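Local coordinates for hypothetical protein (Bacteroides fragilis, PDB 4JJA) that is of unknown function but may act as an exo-beta-N-acetylmuramidase that trims peptidoglycan, at residues Q110-T118 with I227-L235; L140-H148 with I200-Y211. All coordinates share one frame; numbering follows the deposited sequence. Where two conformers were deposited one is given.

Interaction 1. Residues Q110-T118 with I227-L235; sequences QDVGLRFYT and IYLYPSICL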
loop_
_atom_site.group_PDB
_atom_site.type_symbol
_atom_site.label_atom_id
_atom_site.label_comp_id
_atom_site.label_asym_id
_atom_site.label_seq_id
_atom_site.Cartn_x
_atom_site.Cartn_y
_atom_site.Cartn_z
ATOM N N GLN A 110 -7.457 -0.845 4.932
ATOM C CA GLN A 110 -6.172 -0.440 5.541
ATOM C C GLN A 110 -5.025 -0.618 4.549
ATOM O O GLN A 110 -4.681 -1.744 4.169
ATOM C CB GLN A 110 -5.899 -1.228 6.825
ATOM C CG GLN A 110 -4.621 -0.798 7.521
ATOM C CD GLN A 110 -4.678 0.656 7.975
ATOM O OE1 GLN A 110 -5.482 1.006 8.830
ATOM N NE2 GLN A 110 -3.838 1.503 7.398
ATOM N N ASP A 111 -4.374 0.511 4.210
ATOM C CA ASP A 111 -3.262 0.613 3.301
ATOM C C ASP A 111 -1.930 0.684 4.078
ATOM O O ASP A 111 -1.922 0.915 5.292
ATOM C CB ASP A 111 -3.454 1.944 2.482
ATOM C CG ASP A 111 -2.408 2.157 1.473
ATOM O OD1 ASP A 111 -2.098 1.200 0.743
ATOM O OD2 ASP A 111 -1.847 3.291 1.430
ATOM N N VAL A 112 -0.786 0.609 3.378
ATOM C CA VAL A 112 0.532 0.755 4.014
ATOM C C VAL A 112 1.387 1.903 3.488
ATOM O O VAL A 112 2.483 2.108 3.956
ATOM C CB VAL A 112 1.323 -0.567 4.007
ATOM C CG1 VAL A 112 0.520 -1.682 4.723
ATOM C CG2 VAL A 112 1.652 -0.985 2.620
ATOM N N GLY A 113 0.872 2.640 2.508
ATOM C CA GLY A 113 1.535 3.871 2.047
ATOM C C GLY A 113 2.645 3.799 1.043
ATOM O O GLY A 113 3.519 4.640 1.022
ATOM N N LEU A 114 2.617 2.766 0.192
ATOM C CA LEU A 114 3.632 2.571 -0.810
ATOM C C LEU A 114 3.030 2.571 -2.196
ATOM O O LEU A 114 1.973 2.005 -2.457
ATOM C CB LEU A 114 4.345 1.225 -0.611
ATOM C CG LEU A 114 5.518 1.245 0.348
ATOM C CD1 LEU A 114 6.638 2.155 -0.170
ATOM C CD2 LEU A 114 5.055 1.543 1.776
ATOM N N ARG A 115 3.771 3.160 -3.118
ATOM C CA ARG A 115 3.327 3.184 -4.529
ATOM C C ARG A 115 3.141 1.799 -5.145
ATOM O O ARG A 115 2.328 1.621 -6.019
ATOM C CB ARG A 115 4.309 4.013 -5.334
ATOM C CG ARG A 115 3.885 4.331 -6.735
ATOM C CD ARG A 115 4.901 5.176 -7.451
ATOM N NE ARG A 115 6.132 4.475 -7.678
ATOM C CZ ARG A 115 7.346 5.034 -7.684
ATOM N NH1 ARG A 115 7.516 6.328 -7.431
ATOM N NH2 ARG A 115 8.424 4.251 -7.904
ATOM N N PHE A 116 3.892 0.816 -4.676
ATOM C CA PHE A 116 3.843 -0.531 -5.187
ATOM C C PHE A 116 2.979 -1.462 -4.359
ATOM O O PHE A 116 2.927 -2.668 -4.642
ATOM C CB PHE A 116 5.241 -1.102 -5.474
ATOM C CG PHE A 116 6.287 -0.818 -4.440
ATOM C CD1 PHE A 116 6.187 -1.343 -3.156
ATOM C CD2 PHE A 116 7.399 -0.051 -4.758
ATOM C CE1 PHE A 116 7.177 -1.107 -2.191
ATOM C CE2 PHE A 116 8.382 0.184 -3.802
ATOM C CZ PHE A 116 8.260 -0.324 -2.521
ATOM N N TYR A 117 2.203 -0.904 -3.402
ATOM C CA TYR A 117 1.147 -1.633 -2.682
ATOM C C TYR A 117 -0.147 -1.106 -3.272
ATOM O O TYR A 117 -0.449 0.072 -3.114
ATOM C CB TYR A 117 1.263 -1.368 -1.209
ATOM C CG TYR A 117 0.422 -2.315 -0.360
ATOM C CD1 TYR A 117 0.964 -3.490 0.097
ATOM C CD2 TYR A 117 -0.857 -1.989 0.059
ATOM C CE1 TYR A 117 0.278 -4.355 0.885
ATOM C CE2 TYR A 117 -1.597 -2.844 0.854
ATOM C CZ TYR A 117 -1.015 -4.040 1.268
ATOM O OH TYR A 117 -1.768 -4.863 2.078
ATOM N N THR A 118 -0.913 -2.020 -3.887
ATOM C CA THR A 118 -1.823 -1.713 -5.015
ATOM C C THR A 118 -3.262 -1.390 -4.765
ATOM O O THR A 118 -4.018 -1.189 -5.711
ATOM C CB THR A 118 -1.852 -2.875 -6.068
ATOM O OG1 THR A 118 -2.413 -4.069 -5.514
ATOM C CG2 THR A 118 -0.447 -3.146 -6.574
ATOM N N ILE A 227 6.365 -3.434 8.111
ATOM C CA ILE A 227 5.691 -2.285 7.450
ATOM C C ILE A 227 6.650 -1.118 7.334
ATOM O O ILE A 227 6.641 -0.405 6.340
ATOM C CB ILE A 227 4.367 -1.953 8.168
ATOM C CG1 ILE A 227 3.377 -3.093 7.872
ATOM C CG2 ILE A 227 3.814 -0.564 7.728
ATOM C CD1 ILE A 227 2.139 -3.087 8.659
ATOM N N TYR A 228 7.444 -0.870 8.364
ATOM C CA TYR A 228 8.390 0.218 8.298
ATOM C C TYR A 228 9.580 -0.035 7.389
ATOM O O TYR A 228 10.121 0.886 6.788
ATOM C CB TYR A 228 8.873 0.621 9.690
ATOM C CG TYR A 228 7.784 1.150 10.610
ATOM C CD1 TYR A 228 6.843 2.093 10.163
ATOM C CD2 TYR A 228 7.747 0.817 11.938
ATOM C CE1 TYR A 228 5.875 2.625 10.991
ATOM C CE2 TYR A 228 6.784 1.348 12.801
ATOM C CZ TYR A 228 5.844 2.245 12.355
ATOM O OH TYR A 228 4.908 2.767 13.205
ATOM N N LEU A 229 10.016 -1.287 7.315
ATOM C CA LEU A 229 11.104 -1.689 6.420
ATOM C C LEU A 229 10.694 -1.888 4.966
ATOM O O LEU A 229 11.519 -1.806 4.073
ATOM C CB LEU A 229 11.780 -2.968 6.963
ATOM C CG LEU A 229 12.717 -2.758 8.152
ATOM C CD1 LEU A 229 13.082 -4.111 8.764
ATOM C CD2 LEU A 229 13.950 -1.994 7.721
ATOM N N TYR A 230 9.394 -2.115 4.731
ATOM C CA TYR A 230 8.857 -2.410 3.437
ATOM C C TYR A 230 9.336 -1.445 2.333
ATOM O O TYR A 230 9.713 -1.933 1.238
ATOM C CB TYR A 230 7.325 -2.538 3.553
ATOM C CG TYR A 230 6.565 -2.902 2.325
ATOM C CD1 TYR A 230 6.664 -4.147 1.736
ATOM C CD2 TYR A 230 5.633 -2.038 1.808
ATOM C CE1 TYR A 230 5.941 -4.475 0.600
ATOM C CE2 TYR A 230 4.896 -2.349 0.682
ATOM C CZ TYR A 230 5.068 -3.548 0.056
ATOM O OH TYR A 230 4.323 -3.831 -1.076
ATOM N N PRO A 231 9.338 -0.128 2.573
ATOM C CA PRO A 231 9.790 0.736 1.485
ATOM C C PRO A 231 11.188 0.461 0.972
ATOM O O PRO A 231 11.462 0.643 -0.214
ATOM C CB PRO A 231 9.721 2.151 2.106
ATOM C CG PRO A 231 8.733 2.011 3.199
ATOM C CD PRO A 231 8.859 0.629 3.755
ATOM N N SER A 232 12.066 0.054 1.879
ATOM C CA SER A 232 13.470 -0.239 1.549
ATOM C C SER A 232 13.623 -1.679 1.051
ATOM O O SER A 232 14.240 -1.939 0.031
ATOM C CB SER A 232 14.369 -0.018 2.779
ATOM O OG SER A 232 14.315 1.323 3.225
ATOM N N ILE A 233 13.016 -2.602 1.732
ATOM C CA ILE A 233 13.245 -4.026 1.482
ATOM C C ILE A 233 12.454 -4.572 0.300
ATOM O O ILE A 233 12.935 -5.450 -0.381
ATOM C CB ILE A 233 13.001 -4.840 2.796
ATOM C CG1 ILE A 233 14.031 -4.419 3.826
ATOM C CG2 ILE A 233 13.050 -6.368 2.585
ATOM C CD1 ILE A 233 15.472 -4.787 3.513
ATOM N N CYS A 234 11.293 -4.019 -0.006
ATOM C CA CYS A 234 10.514 -4.491 -1.142
ATOM C C CYS A 234 11.238 -4.227 -2.460
ATOM O O CYS A 234 10.958 -4.888 -3.432
ATOM C CB CYS A 234 9.100 -3.853 -1.173
ATOM S SG CYS A 234 7.925 -4.753 -2.201
ATOM N N LEU A 235 12.214 -3.315 -2.478
ATOM C CA LEU A 235 13.031 -3.157 -3.687
ATOM C C LEU A 235 13.717 -4.433 -4.111
ATOM O O LEU A 235 14.045 -4.610 -5.300
ATOM C CB LEU A 235 14.005 -2.000 -3.500
ATOM C CG LEU A 235 13.337 -0.644 -3.180
ATOM C CD1 LEU A 235 14.438 0.418 -2.997
ATOM C CD2 LEU A 235 12.339 -0.221 -4.237
#

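Interaction 2. Residues L140-H148 with I200-Y211; sequences LDRPNPNGH and IPCKNYTHQTMY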
loop_
_atom_site.group_PDB
_atom_site.type_symbol
_atom_site.label_atom_id
_atom_site.label_comp_id
_atom_site.label_asym_id
_atom_site.label_seq_id
_atom_site.Cartn_x
_atom_site.Cartn_y
_atom_site.Cartn_z
ATOM N N LEU A 140 -14.096 6.130 4.262
ATOM C CA LEU A 140 -13.979 6.108 5.732
ATOM C C LEU A 140 -12.492 6.015 5.992
ATOM O O LEU A 140 -11.894 4.934 5.815
ATOM C CB LEU A 140 -14.793 4.941 6.291
ATOM C CG LEU A 140 -16.273 4.972 5.946
ATOM C CD1 LEU A 140 -16.926 3.715 6.531
ATOM C CD2 LEU A 140 -16.967 6.274 6.379
ATOM N N ASP A 141 -11.850 7.136 6.284
ATOM C CA ASP A 141 -10.392 7.140 6.184
ATOM C C ASP A 141 -9.758 6.332 7.299
ATOM O O ASP A 141 -10.311 6.235 8.425
ATOM C CB ASP A 141 -9.852 8.569 6.168
ATOM C CG ASP A 141 -8.695 8.802 5.224
ATOM O OD1 ASP A 141 -8.444 7.992 4.316
ATOM O OD2 ASP A 141 -8.091 9.916 5.390
ATOM N N ARG A 142 -8.604 5.754 7.005
ATOM C CA ARG A 142 -7.752 5.093 7.975
ATOM C C ARG A 142 -6.361 5.685 7.846
ATOM O O ARG A 142 -5.982 6.181 6.797
ATOM C CB ARG A 142 -7.712 3.582 7.794
ATOM C CG ARG A 142 -9.050 2.915 8.097
ATOM C CD ARG A 142 -8.992 1.401 7.977
ATOM N NE ARG A 142 -10.347 0.863 8.198
ATOM C CZ ARG A 142 -10.748 0.174 9.245
ATOM N NH1 ARG A 142 -9.893 -0.184 10.200
ATOM N NH2 ARG A 142 -12.019 -0.194 9.321
ATOM N N PRO A 143 -5.585 5.614 8.922
ATOM C CA PRO A 143 -4.229 6.137 8.858
ATOM C C PRO A 143 -3.337 5.474 7.837
ATOM O O PRO A 143 -3.557 4.319 7.495
ATOM C CB PRO A 143 -3.672 5.883 10.282
ATOM C CG PRO A 143 -4.867 5.910 11.136
ATOM C CD PRO A 143 -5.919 5.209 10.296
ATOM N N ASN A 144 -2.344 6.230 7.377
ATOM C CA ASN A 144 -1.235 5.665 6.632
ATOM C C ASN A 144 -0.132 5.399 7.645
ATOM O O ASN A 144 0.377 6.353 8.231
ATOM C CB ASN A 144 -0.792 6.665 5.561
ATOM C CG ASN A 144 0.373 6.179 4.734
ATOM O OD1 ASN A 144 1.025 5.183 5.079
ATOM N ND2 ASN A 144 0.679 6.937 3.666
ATOM N N PRO A 145 0.257 4.124 7.880
ATOM C CA PRO A 145 1.297 3.865 8.871
ATOM C C PRO A 145 2.663 4.404 8.466
ATOM O O PRO A 145 3.549 4.521 9.289
ATOM C CB PRO A 145 1.306 2.341 8.967
ATOM C CG PRO A 145 0.845 1.889 7.592
ATOM C CD PRO A 145 -0.198 2.889 7.199
ATOM N N ASN A 146 2.815 4.713 7.176
ATOM C CA ASN A 146 3.988 5.370 6.607
ATOM C C ASN A 146 3.636 6.805 6.147
ATOM O O ASN A 146 4.234 7.340 5.221
ATOM C CB ASN A 146 4.583 4.517 5.461
ATOM C CG ASN A 146 5.351 3.340 5.991
ATOM O OD1 ASN A 146 6.300 3.524 6.783
ATOM N ND2 ASN A 146 5.053 2.140 5.495
ATOM N N GLY A 147 2.699 7.427 6.841
ATOM C CA GLY A 147 2.231 8.765 6.517
ATOM C C GLY A 147 3.098 9.878 7.024
ATOM O O GLY A 147 2.781 11.044 6.761
ATOM N N HIS A 148 4.161 9.539 7.731
ATOM C CA HIS A 148 4.996 10.498 8.415
ATOM C C HIS A 148 6.101 11.051 7.540
ATOM O O HIS A 148 6.851 11.933 7.998
ATOM C CB HIS A 148 5.601 9.882 9.687
ATOM C CG HIS A 148 6.336 8.595 9.446
ATOM N ND1 HIS A 148 5.670 7.442 9.081
ATOM C CD2 HIS A 148 7.655 8.284 9.485
ATOM C CE1 HIS A 148 6.563 6.474 8.907
ATOM N NE2 HIS A 148 7.779 6.951 9.162
ATOM N N ILE A 200 -14.650 10.900 5.324
ATOM C CA ILE A 200 -14.811 11.033 6.772
ATOM C C ILE A 200 -13.399 10.881 7.351
ATOM O O ILE A 200 -12.835 9.787 7.374
ATOM C CB ILE A 200 -15.732 9.961 7.386
ATOM C CG1 ILE A 200 -17.074 9.921 6.641
ATOM C CG2 ILE A 200 -15.882 10.197 8.894
ATOM C CD1 ILE A 200 -17.873 11.251 6.630
ATOM N N PRO A 201 -12.762 11.983 7.753
ATOM C CA PRO A 201 -11.378 11.912 8.212
ATOM C C PRO A 201 -11.241 11.263 9.565
ATOM O O PRO A 201 -12.163 11.290 10.376
ATOM C CB PRO A 201 -10.945 13.400 8.279
ATOM C CG PRO A 201 -11.863 14.137 7.409
ATOM C CD PRO A 201 -13.160 13.383 7.511
ATOM N N CYS A 202 -10.072 10.703 9.817
ATOM C CA CYS A 202 -9.759 10.264 11.148
ATOM C C CYS A 202 -9.707 11.454 12.113
ATOM O O CYS A 202 -9.359 12.564 11.705
ATOM C CB CYS A 202 -8.374 9.643 11.194
ATOM S SG CYS A 202 -8.129 8.211 10.135
ATOM N N LYS A 203 -9.987 11.176 13.380
ATOM C CA LYS A 203 -9.744 12.153 14.453
ATOM C C LYS A 203 -8.508 11.741 15.220
ATOM O O LYS A 203 -8.140 10.564 15.229
ATOM C CB LYS A 203 -10.914 12.251 15.402
ATOM C CG LYS A 203 -12.181 12.745 14.712
ATOM C CD LYS A 203 -13.361 12.847 15.685
ATOM C CE LYS A 203 -14.510 13.641 15.114
ATOM N NZ LYS A 203 -14.121 14.826 14.294
ATOM N N ASN A 204 -7.867 12.720 15.850
ATOM C CA ASN A 204 -6.636 12.512 16.628
ATOM C C ASN A 204 -5.542 11.926 15.771
ATOM O O ASN A 204 -4.836 11.011 16.162
ATOM C CB ASN A 204 -6.912 11.648 17.857
ATOM C CG ASN A 204 -8.031 12.197 18.717
ATOM O OD1 ASN A 204 -8.201 13.436 18.849
ATOM N ND2 ASN A 204 -8.808 11.287 19.294
ATOM N N TYR A 205 -5.411 12.498 14.582
ATOM C CA TYR A 205 -4.435 11.995 13.590
ATOM C C TYR A 205 -3.769 13.142 12.852
ATOM O O TYR A 205 -4.436 14.032 12.325
ATOM C CB TYR A 205 -5.155 11.089 12.559
ATOM C CG TYR A 205 -4.214 10.477 11.548
ATOM C CD1 TYR A 205 -3.221 9.589 11.917
ATOM C CD2 TYR A 205 -4.332 10.779 10.196
ATOM C CE1 TYR A 205 -2.342 9.104 10.960
ATOM C CE2 TYR A 205 -3.452 10.260 9.231
ATOM C CZ TYR A 205 -2.487 9.388 9.620
ATOM O OH TYR A 205 -1.601 8.885 8.658
ATOM N N THR A 206 -2.426 13.127 12.851
ATOM C CA THR A 206 -1.613 14.034 12.069
ATOM C C THR A 206 -0.670 13.186 11.230
ATOM O O THR A 206 -0.509 11.978 11.451
ATOM C CB THR A 206 -0.753 14.956 12.960
ATOM O OG1 THR A 206 0.255 14.164 13.569
ATOM C CG2 THR A 206 -1.637 15.672 14.013
ATOM N N HIS A 207 0.057 13.848 10.334
ATOM C CA HIS A 207 1.168 13.211 9.590
ATOM C C HIS A 207 2.470 13.035 10.378
ATOM O O HIS A 207 3.552 12.774 9.810
ATOM C CB HIS A 207 1.396 13.919 8.269
ATOM C CG HIS A 207 0.315 13.663 7.278
ATOM N ND1 HIS A 207 0.288 12.524 6.497
ATOM C CD2 HIS A 207 -0.797 14.368 6.962
ATOM C CE1 HIS A 207 -0.788 12.556 5.725
ATOM N NE2 HIS A 207 -1.470 13.657 5.994
ATOM N N GLN A 208 2.370 13.167 11.686
ATOM C CA GLN A 208 3.374 12.582 12.606
ATOM C C GLN A 208 2.908 11.428 13.437
ATOM O O GLN A 208 3.749 10.762 14.056
ATOM C CB GLN A 208 3.903 13.675 13.544
ATOM C CG GLN A 208 4.798 14.643 12.854
ATOM C CD GLN A 208 5.375 15.682 13.816
ATOM O OE1 GLN A 208 6.242 15.354 14.620
ATOM N NE2 GLN A 208 4.883 16.898 13.751
ATOM N N THR A 209 1.593 11.153 13.447
ATOM C CA THR A 209 1.090 10.083 14.243
ATOM C C THR A 209 1.623 8.764 13.684
ATOM O O THR A 209 1.541 8.538 12.477
ATOM C CB THR A 209 -0.424 10.036 14.183
ATOM O OG1 THR A 209 -0.960 11.287 14.586
ATOM C CG2 THR A 209 -1.030 8.884 15.029
HETATM N N MSE A 210 2.067 7.867 14.545
HETATM C CA MSE A 210 2.583 6.554 14.191
HETATM C C MSE A 210 1.569 5.500 14.541
HETATM O O MSE A 210 1.704 4.788 15.541
HETATM C CB MSE A 210 3.920 6.292 14.887
HETATM C CG MSE A 210 4.928 7.414 14.644
HETATM SE SE MSE A 210 5.305 7.848 12.789
HETATM C CE MSE A 210 6.026 6.135 12.232
ATOM N N TYR A 211 0.525 5.398 13.728
ATOM C CA TYR A 211 -0.520 4.425 13.929
ATOM C C TYR A 211 -0.026 3.044 13.667
ATOM O O TYR A 211 0.622 2.799 12.650
ATOM C CB TYR A 211 -1.692 4.744 13.044
ATOM C CG TYR A 211 -2.860 3.784 13.127
ATOM C CD1 TYR A 211 -3.799 3.844 14.146
ATOM C CD2 TYR A 211 -3.078 2.842 12.125
ATOM C CE1 TYR A 211 -4.881 3.004 14.150
ATOM C CE2 TYR A 211 -4.165 2.020 12.113
ATOM C CZ TYR A 211 -5.092 2.122 13.130
ATOM O OH TYR A 211 -6.181 1.256 13.076
HETATM O O HOH W 1 -7.068 -0.087 10.740
HETATM O O HOH W 2 0.163 6.597 11.080
HETATM O O HOH W 3 2.985 4.133 12.016
HETATM O O HOH W 4 2.923 7.583 10.104
#

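Interaction 1. Residues Q110-T118 with I227-L235
Two rings carry the aromatic part of this contact: an edge of Phe-116 is directed at the face of Tyr-230 in an offset edge-to-face pair, with centroids 5.6 Å apart and planes at 78°. The Phe-116 ring reaches the helix through a first torsion of 43°, which sets CG between the backbone N and the carbonyl carbon. Sulfur adds a second kind of contact, since Cys-234 SG lies obliquely 4.4 Å from the Phe-116 ring centroid, while Cys-234 CB approaches Phe-116 CE1 to 3.5 Å. The loop 110-118, which follows strand 104-107 of the parallel sheet in the Rossmann-like N-terminal part, thus packs against helix 224-233, which is kinked around Pro-231. Apolar contacts continue along that helix: Leu-114 CG sits 3.6 Å from Tyr-230 CD2, and Leu-114 CD1 is 3.8 Å from Pro-231 CB. Val-112 CG2 reaches Tyr-230 CE2 at 4.0 Å and also lies over one face of the Tyr-117 ring. Tyr-230 OH lies at the edge of the Tyr-117 ring, 3.6 Å from Tyr-117 CD1, and hydrogen-bonds a glycerol probably left from crystallisation; Tyr-117 OH bonds Ser-218. Pro-231 O, buried by the contact at the Phe-116 edge, has no hydrogen-bonding partner in the model.

Interaction 2. Residues L140-H148 with I200-Y211
Tyr-211 and Tyr-205 both hold CG opposite the backbone N (chi1 179° and -177°), and these torsions bring their rings to Pro-143. Pro-143 CG lies over the Tyr-211 face, 3.7 Å from the ring centroid, as a CH-pi contact, while Pro-143 CB meets Tyr-205 CE1 at 3.6 Å. Both segments leave the C-terminal ends of neighbouring strands, 136-140 and 197-200, in the parallel sheet of the Rossmann-like part. The last parallel bridge pairs Leu-140 with Ile-200, whose side chains lie side by side, and Asp-141 N donates to Ile-200 O at 3.0 Å. Beyond it side chains and waters do most of the joining of the two segments, along with a CA-H...O contact from His-148 CA to His-207 O. Tyr-205 OH accepts from Asn-144 N at 3.0 Å, just where Asn-144 OD1 receives Asn-146 N in an Asx turn. His-207 ND1 donates to Gly-147 O at 2.9 Å; the acceptor lies near the imidazole plane, and His-207 NE2 is bonded to Glu-178, so in the conformer given both ring nitrogens have partners. Water 3 donates to Pro-145 O and Tyr-211 O, bridging the segments, while water 1 joins Arg-142 NH1 to Tyr-211 OH; the same arginine forms a salt bridge with Asp-108 through NE. Selenomethionine Met-210 bends at chi2 and chi3 so that SE and CE both lie over one face of His-148. Its CE methyl stands 3.4 Å from the His-148 ring centroid, 13° off the normal.

In the fold
From the N terminus, the chain runs through strand 104-107 into loop 110-118, passes through helix 119-132 and strand 136-140, and enters 140-148. Interaction 2 closes its loop when 200-211 returns after strand 197-200, with 51 residues between its segments. Interaction 1 closes later, when helix 224-233 meets 110-118 across 108 intervening residues, so the loop of interaction 2 lies wholly within that of interaction 1. Their centres are about 16 Å apart, yet the contacts touch: Gln-110 NE2 probably bonds Pro-143 O, and Val-112 O probably bonds Asn-146 ND2. Interaction 2 ties together loops following two adjacent sheet strands; interaction 1 joins another such loop to helix 224-233.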